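Local coordinates for protein dimethyl-sulfide monooxygenase (Hyphomicrobium sulfonivorans, PDB 6AK1) that oxidises dimethyl sulfide with O2 and NADH to methanethiol and formaldehyde, as the FMN-dependent large subunit of a two-component monooxygenase, at residues 246-251 / 383-388; 279-284 / 367-372; 107-112 / 135-140. One frame throughout, in Å; residues are numbered along the deposited sequence.

Contact 1 (246-251 / 383-388); sequences ILTTSV and ERWVDE
Val-251 lays its CG2 methyl over the face of the Trp-385 indole, 3.9 Å from the centroid of the six-membered ring and only 11° off the ring normal, a CH-pi contact. The other side of the same methyl meets the Arg-384 guanidinium, lying over its centre with CG2 3.7 Å from NH1, so one methyl is sandwiched between two flat groups. The second branch, CG1, is turned to Glu-388 and touches its CG at 3.6 Å, the two side chains crossing at about a right angle. Arg-384 and Glu-388 are themselves joined by a side-on salt bridge, NE to OE2 at 3.1 Å and NH2 to OE1 at 3.2 Å. Both nitrogens approach from above the carboxylate plane, and the pairing should help keep the guanidinium flat against the valine. With CG anti to the carbonyl carbon (chi1 -71°) and the ring turned by chi2 (105°), the six-membered ring of Trp-385 reaches the 249-250 backbone: Thr-249 C lies at the edge, while Ser-250 C comes obliquely to 3.2 Å from CZ3. The indole NE1 bonds to Glu-381. Ser-250 is the N-cap of helix 251-267, its OG taking the backbone N of Gln-253. The loop after strand 243-246 and the first residue of helix 251-267 thus pack on the last turns of helix 375-388, in the outer helical layer of a TIM barrel.

Contact 2 (279-284 / 367-372); sequences MLLTVI and LGPVLV
Among the flat peptide groups, Thr-282 N lies in the plane of the Pro-369 carbonyl and bonds to its O, whereas Ile-284 N is tilted 22° from the plane of the Leu-371 carbonyl it bonds to. Between these two, Leu-371 N gives the shortest bond, 2.8 Å to Thr-282 O and nearly straight. CG and CD of the puckered Pro-369 ring touch segment 279-284: CG meets Leu-281 CD1 at 3.8 Å and Met-279 CE at 3.9 Å, and CD rests 3.4 Å from Leu-280 O. Leu-281 crosses the ring at about a right angle, its CG held anti to the backbone N (chi1 -176°). The three bonds pair residues 282-284 with 370-372 as parallel strands, and Val-370 CA, Val-283 CA and Val-372 CA add CA-H...O contacts. Thr-282 and Val-370 share a face of the sheet with Ile-284 and Val-372, whose CB and CG2 meet at 4.1 Å; Val-283 and Leu-371 occupy the other, turned to helix 375-388. Strand 370-372 prolongs the pairing along the same edge of strand 276-284 that pairs with strand 243-246 at Leu-280. One water accepts from Thr-282 OG1 at 2.8 Å and donates to Pro-369 O at 2.9 Å. Pro-369 O is thus gripped by two donors, a backbone N-H and a water. Lacking an N-H, Pro-369 has no donor for Leu-280 O and turns ring carbons, CD nearest, to it; the bonds between the segments start at its carbonyl.

Contact 3 (107-112 / 135-140); sequences ITFEQP and VSSYLN
Thr-108 points its CB toward segment 135-140, 4.2 Å from Ser-137 N, and its two branches then part. OG1, anti to the carbonyl carbon (chi1 -56°), reaches on to Ser-137 N at 3.1 Å; the bond is weak, bent to 121° at the hydrogen. The same oxygen lies 3.7 Å from Ser-136 CA. CG2 turns the other way and sits 3.6 Å above the plane of the neighbouring Phe-109 ring, offset toward its rim. That ring in turn presents its edge to Ser-137, whose OG lies near the ring plane, 3.4 Å from Phe-109 CE2. The two segments are the loops that leave the C-terminal ends of parallel strands 100-106 and 130-135, neighbours in the TIM barrel of this luciferase-like monooxygenase. This is the rim where such barrels carry their active site, and the Val-135 side chain lies about 4 Å from that of Thr-104, which probably binds FMN, as in relatives. Strand pairing is carried one step further by Ile-107 N, which donates to Val-135 O at 3.1 Å, nearly along the C=O axis. Beside that bond the Ile-107 side chain packs its CG1 3.7 Å from the same Val-135 O, while helix 157-174 covers it through Ala-161 and Tyr-164. Phe-109 also touches Ala-142 and Ile-146 of helix 140-146, and Met-148 touches both Thr-108 and Phe-109.

Contacts 1 and 2 are neighbours, their centres 10 Å apart. Trp-385 CE3 of contact 1 packs 3.4 Å from Met-279 SD of contact 2, and Thr-248 O comes to 3.3 Å from Pro-369 CD. Ile-246 O and Leu-280 N, 3.1 Å apart, probably form a hydrogen bond between adjacent barrel strands. Strand 370-372 of contact 2 leads in the chain into helix 375-388 of contact 1. Contact 3 lies on the opposite side of the chain's centre, 29 Å from contact 1 and 27 Å from contact 2 between centres. Contact 3 is the one near the probable FMN site: the side chain of Ser-136 is about 6 Å from that of Tyr-158, and Val-135 lies beside Thr-104.

Contact 1 (246-251 / 383-388)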
# COMPACT_ATOMS: atom_id res chain seq x y z
N ILE A 246 -3.96 -7.84 -0.23
CA ILE A 246 -5.07 -8.62 0.29
C ILE A 246 -4.77 -9.09 1.71
O ILE A 246 -3.63 -9.19 2.15
CB ILE A 246 -5.41 -9.83 -0.60
CG1 ILE A 246 -4.24 -10.82 -0.65
CG2 ILE A 246 -5.83 -9.38 -1.98
CD1 ILE A 246 -4.64 -12.16 -1.21
N LEU A 247 -5.85 -9.39 2.42
CA LEU A 247 -5.80 -9.96 3.76
C LEU A 247 -6.40 -11.36 3.68
O LEU A 247 -7.60 -11.50 3.44
CB LEU A 247 -6.56 -9.08 4.75
CG LEU A 247 -6.59 -9.55 6.19
CD1 LEU A 247 -5.17 -9.74 6.68
CD2 LEU A 247 -7.34 -8.53 7.05
N THR A 248 -5.57 -12.39 3.82
CA THR A 248 -6.07 -13.76 3.81
C THR A 248 -5.46 -14.56 4.95
O THR A 248 -4.27 -14.41 5.27
CB THR A 248 -5.78 -14.45 2.46
OG1 THR A 248 -6.13 -15.84 2.56
CG2 THR A 248 -4.32 -14.31 2.06
N THR A 249 -6.28 -15.42 5.57
CA THR A 249 -5.90 -16.09 6.81
C THR A 249 -5.56 -17.55 6.63
O THR A 249 -5.14 -18.19 7.59
CB THR A 249 -7.02 -15.94 7.86
OG1 THR A 249 -8.27 -16.41 7.35
CG2 THR A 249 -7.17 -14.48 8.26
N SER A 250 -5.74 -18.11 5.43
CA SER A 250 -5.32 -19.49 5.21
C SER A 250 -5.00 -19.67 3.73
O SER A 250 -5.49 -18.93 2.87
CB SER A 250 -6.39 -20.49 5.66
OG SER A 250 -7.49 -20.50 4.76
N VAL A 251 -4.16 -20.67 3.45
CA VAL A 251 -3.83 -21.00 2.06
C VAL A 251 -5.09 -21.36 1.29
O VAL A 251 -5.26 -20.98 0.13
CB VAL A 251 -2.79 -22.14 2.02
CG1 VAL A 251 -2.56 -22.60 0.58
CG2 VAL A 251 -1.48 -21.70 2.66
N GLU A 383 6.49 -20.53 -0.05
CA GLU A 383 6.24 -21.15 -1.35
C GLU A 383 4.83 -21.73 -1.45
O GLU A 383 4.27 -21.78 -2.54
CB GLU A 383 7.27 -22.24 -1.63
CG GLU A 383 8.66 -21.69 -1.87
CD GLU A 383 9.56 -22.70 -2.55
OE1 GLU A 383 9.64 -22.68 -3.80
OE2 GLU A 383 10.18 -23.54 -1.84
N ARG A 384 4.27 -22.13 -0.33
CA ARG A 384 2.94 -22.66 -0.31
C ARG A 384 1.92 -21.54 -0.58
O ARG A 384 1.03 -21.74 -1.35
CB ARG A 384 2.63 -23.37 1.00
CG ARG A 384 1.98 -24.71 0.88
CD ARG A 384 1.40 -25.17 2.19
NE ARG A 384 0.01 -25.54 2.07
CZ ARG A 384 -0.89 -25.46 3.02
NH1 ARG A 384 -0.57 -24.99 4.20
NH2 ARG A 384 -2.11 -25.83 2.79
N TRP A 385 2.06 -20.39 0.07
CA TRP A 385 1.18 -19.25 -0.18
C TRP A 385 1.27 -18.79 -1.63
O TRP A 385 0.27 -18.39 -2.23
CB TRP A 385 1.51 -18.08 0.74
CG TRP A 385 1.17 -18.22 2.20
CD1 TRP A 385 2.05 -18.45 3.21
CD2 TRP A 385 -0.12 -18.07 2.81
NE1 TRP A 385 1.40 -18.47 4.41
CE2 TRP A 385 0.06 -18.25 4.20
CE3 TRP A 385 -1.40 -17.82 2.32
CZ2 TRP A 385 -1.00 -18.18 5.10
CZ3 TRP A 385 -2.45 -17.74 3.22
CH2 TRP A 385 -2.24 -17.92 4.60
N VAL A 386 2.47 -18.81 -2.21
CA VAL A 386 2.63 -18.30 -3.56
C VAL A 386 2.11 -19.30 -4.58
O VAL A 386 1.26 -18.97 -5.42
CB VAL A 386 4.10 -17.93 -3.83
CG1 VAL A 386 4.31 -17.66 -5.31
CG2 VAL A 386 4.50 -16.70 -3.02
N ASP A 387 2.58 -20.54 -4.51
CA ASP A 387 2.24 -21.53 -5.53
C ASP A 387 0.86 -22.13 -5.29
O ASP A 387 0.03 -22.17 -6.20
CB ASP A 387 3.32 -22.62 -5.56
CG ASP A 387 4.70 -22.05 -5.89
OD1 ASP A 387 4.76 -21.12 -6.72
OD2 ASP A 387 5.71 -22.52 -5.31
N GLU A 388 0.58 -22.56 -4.07
CA GLU A 388 -0.74 -23.12 -3.77
C GLU A 388 -1.79 -22.03 -3.60
O GLU A 388 -2.90 -22.15 -4.14
CB GLU A 388 -0.65 -24.00 -2.52
CG GLU A 388 -1.87 -24.83 -2.22
CD GLU A 388 -1.65 -25.80 -1.07
OE1 GLU A 388 -2.62 -26.05 -0.32
OE2 GLU A 388 -0.50 -26.31 -0.91

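Contact 2 (279-284 / 367-372)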
# COMPACT_ATOMS: atom_id res chain seq x y z
N MET A 279 -0.01 -10.34 -0.09
CA MET A 279 -0.78 -10.63 1.10
C MET A 279 -0.03 -10.15 2.33
O MET A 279 1.19 -10.14 2.36
CB MET A 279 -1.08 -12.13 1.23
CG MET A 279 0.16 -13.01 1.30
SD MET A 279 -0.19 -14.75 1.65
CE MET A 279 -0.41 -14.71 3.43
N LEU A 280 -0.78 -9.74 3.33
CA LEU A 280 -0.20 -9.37 4.61
C LEU A 280 0.33 -10.62 5.31
O LEU A 280 -0.34 -11.66 5.34
CB LEU A 280 -1.24 -8.65 5.47
CG LEU A 280 -0.91 -8.43 6.95
CD1 LEU A 280 0.24 -7.46 7.04
CD2 LEU A 280 -2.11 -7.89 7.69
N LEU A 281 1.54 -10.52 5.86
CA LEU A 281 2.19 -11.62 6.55
C LEU A 281 3.24 -11.05 7.49
O LEU A 281 3.95 -10.10 7.13
CB LEU A 281 2.85 -12.61 5.59
CG LEU A 281 3.48 -13.87 6.20
CD1 LEU A 281 2.41 -14.80 6.85
CD2 LEU A 281 4.23 -14.62 5.14
N THR A 282 3.33 -11.63 8.69
CA THR A 282 4.37 -11.32 9.66
C THR A 282 5.22 -12.57 9.87
O THR A 282 4.70 -13.63 10.24
CB THR A 282 3.77 -10.87 10.99
OG1 THR A 282 2.88 -9.77 10.75
CG2 THR A 282 4.88 -10.47 11.97
N VAL A 283 6.52 -12.44 9.66
CA VAL A 283 7.46 -13.54 9.77
C VAL A 283 8.36 -13.30 10.98
O VAL A 283 9.06 -12.28 11.04
CB VAL A 283 8.29 -13.70 8.49
CG1 VAL A 283 9.36 -14.80 8.66
CG2 VAL A 283 7.38 -13.99 7.31
N ILE A 284 8.34 -14.22 11.93
CA ILE A 284 9.31 -14.27 13.02
C ILE A 284 10.20 -15.47 12.76
O ILE A 284 9.72 -16.62 12.71
CB ILE A 284 8.64 -14.40 14.40
CG1 ILE A 284 7.46 -13.43 14.57
CG2 ILE A 284 9.68 -14.22 15.53
CD1 ILE A 284 7.86 -12.00 14.86
N LEU A 367 -4.61 -8.65 12.17
CA LEU A 367 -5.60 -9.53 11.58
C LEU A 367 -5.01 -10.37 10.45
O LEU A 367 -5.76 -10.99 9.70
CB LEU A 367 -6.79 -8.72 11.06
CG LEU A 367 -7.67 -8.06 12.12
CD1 LEU A 367 -8.72 -7.14 11.48
CD2 LEU A 367 -8.33 -9.13 12.96
N GLY A 368 -3.69 -10.40 10.33
CA GLY A 368 -3.04 -11.20 9.32
C GLY A 368 -2.34 -12.40 9.92
O GLY A 368 -2.11 -12.48 11.14
N PRO A 369 -1.97 -13.35 9.08
CA PRO A 369 -1.29 -14.55 9.57
C PRO A 369 0.12 -14.24 10.08
O PRO A 369 0.78 -13.30 9.64
CB PRO A 369 -1.25 -15.47 8.34
CG PRO A 369 -1.36 -14.53 7.16
CD PRO A 369 -2.16 -13.36 7.62
N VAL A 370 0.55 -15.06 11.04
CA VAL A 370 1.89 -14.98 11.62
C VAL A 370 2.60 -16.30 11.32
O VAL A 370 2.04 -17.38 11.55
CB VAL A 370 1.82 -14.72 13.13
CG1 VAL A 370 3.21 -14.64 13.73
CG2 VAL A 370 1.04 -13.46 13.39
N LEU A 371 3.82 -16.21 10.81
CA LEU A 371 4.58 -17.38 10.41
C LEU A 371 5.86 -17.42 11.24
O LEU A 371 6.71 -16.54 11.12
CB LEU A 371 4.87 -17.34 8.91
CG LEU A 371 5.91 -18.30 8.33
CD1 LEU A 371 5.60 -19.77 8.71
CD2 LEU A 371 6.00 -18.12 6.82
N VAL A 372 5.98 -18.45 12.08
CA VAL A 372 7.10 -18.60 13.01
C VAL A 372 7.84 -19.89 12.65
O VAL A 372 7.21 -20.95 12.51
CB VAL A 372 6.61 -18.64 14.47
CG1 VAL A 372 7.76 -18.86 15.42
CG2 VAL A 372 5.86 -17.36 14.81
O HOH W 1 0.29 -10.53 10.13

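Contact 3 (107-112 / 135-140)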
# COMPACT_ATOMS: atom_id res chain seq x y z
N ILE A 107 -8.32 9.51 -1.43
CA ILE A 107 -9.03 10.34 -2.39
C ILE A 107 -10.22 11.05 -1.75
O ILE A 107 -10.91 11.82 -2.42
CB ILE A 107 -9.49 9.47 -3.58
CG1 ILE A 107 -10.61 8.51 -3.15
CG2 ILE A 107 -8.32 8.66 -4.12
CD1 ILE A 107 -11.05 7.55 -4.26
N THR A 108 -10.44 10.83 -0.45
CA THR A 108 -11.62 11.35 0.23
C THR A 108 -11.52 12.86 0.48
O THR A 108 -12.53 13.57 0.45
CB THR A 108 -11.81 10.61 1.56
OG1 THR A 108 -11.90 9.20 1.33
CG2 THR A 108 -13.05 11.08 2.29
N PHE A 109 -10.33 13.35 0.79
CA PHE A 109 -10.21 14.74 1.22
C PHE A 109 -9.42 15.61 0.26
O PHE A 109 -9.67 16.82 0.22
CB PHE A 109 -9.56 14.80 2.61
CG PHE A 109 -10.22 13.91 3.62
CD1 PHE A 109 -11.52 14.19 4.07
CD2 PHE A 109 -9.57 12.79 4.12
CE1 PHE A 109 -12.14 13.36 5.00
CE2 PHE A 109 -10.18 11.96 5.05
CZ PHE A 109 -11.47 12.24 5.50
N GLU A 110 -8.50 15.05 -0.51
CA GLU A 110 -7.61 15.83 -1.35
C GLU A 110 -8.16 15.91 -2.77
O GLU A 110 -8.49 14.88 -3.37
CB GLU A 110 -6.20 15.25 -1.36
CG GLU A 110 -5.18 16.25 -1.86
CD GLU A 110 -3.76 15.78 -1.67
OE1 GLU A 110 -2.87 16.37 -2.32
OE2 GLU A 110 -3.54 14.83 -0.88
N GLN A 111 -8.21 17.12 -3.31
CA GLN A 111 -8.66 17.33 -4.69
C GLN A 111 -7.72 16.60 -5.66
O GLN A 111 -6.51 16.58 -5.45
CB GLN A 111 -8.69 18.82 -5.02
CG GLN A 111 -9.59 19.68 -4.11
CD GLN A 111 -8.90 20.15 -2.81
OE1 GLN A 111 -7.93 19.55 -2.35
NE2 GLN A 111 -9.43 21.22 -2.21
N PRO A 112 -8.25 16.01 -6.73
CA PRO A 112 -7.38 15.22 -7.63
C PRO A 112 -6.28 16.02 -8.31
O PRO A 112 -5.17 15.51 -8.48
CB PRO A 112 -8.37 14.63 -8.66
CG PRO A 112 -9.61 15.50 -8.56
CD PRO A 112 -9.67 15.95 -7.13
N VAL A 135 -6.52 4.76 -1.39
CA VAL A 135 -7.42 4.38 -0.31
C VAL A 135 -8.58 5.36 -0.25
O VAL A 135 -8.52 6.48 -0.79
CB VAL A 135 -6.70 4.29 1.06
CG1 VAL A 135 -5.45 3.42 0.96
CG2 VAL A 135 -6.34 5.66 1.59
N SER A 136 -9.66 4.91 0.38
CA SER A 136 -10.82 5.73 0.74
C SER A 136 -10.92 5.75 2.26
O SER A 136 -11.36 4.77 2.87
CB SER A 136 -12.11 5.19 0.11
OG SER A 136 -11.92 4.83 -1.25
N SER A 137 -10.50 6.87 2.87
CA SER A 137 -10.44 6.99 4.32
C SER A 137 -11.77 6.61 4.97
O SER A 137 -12.84 6.95 4.47
CB SER A 137 -10.07 8.43 4.72
OG SER A 137 -10.40 8.68 6.08
N TYR A 138 -11.69 5.94 6.11
CA TYR A 138 -12.90 5.50 6.79
C TYR A 138 -12.96 5.82 8.27
O TYR A 138 -14.07 5.82 8.82
CB TYR A 138 -13.10 3.99 6.61
CG TYR A 138 -12.11 3.12 7.36
CD1 TYR A 138 -10.82 2.93 6.87
CD2 TYR A 138 -12.47 2.48 8.54
CE1 TYR A 138 -9.91 2.14 7.55
CE2 TYR A 138 -11.57 1.68 9.24
CZ TYR A 138 -10.29 1.52 8.73
OH TYR A 138 -9.39 0.72 9.40
N LEU A 139 -11.85 6.12 8.94
CA LEU A 139 -11.91 6.34 10.37
C LEU A 139 -12.64 7.65 10.67
O LEU A 139 -12.40 8.69 10.04
CB LEU A 139 -10.51 6.32 11.00
CG LEU A 139 -9.84 4.94 11.02
CD1 LEU A 139 -8.42 5.07 11.52
CD2 LEU A 139 -10.62 3.93 11.86
N ASN A 140 -13.54 7.60 11.66
CA ASN A 140 -14.60 8.59 11.80
C ASN A 140 -14.06 9.97 12.17
O ASN A 140 -14.61 10.99 11.74
CB ASN A 140 -15.61 8.08 12.84
CG ASN A 140 -16.73 9.08 13.14
OD1 ASN A 140 -16.95 9.45 14.30
ND2 ASN A 140 -17.45 9.50 12.10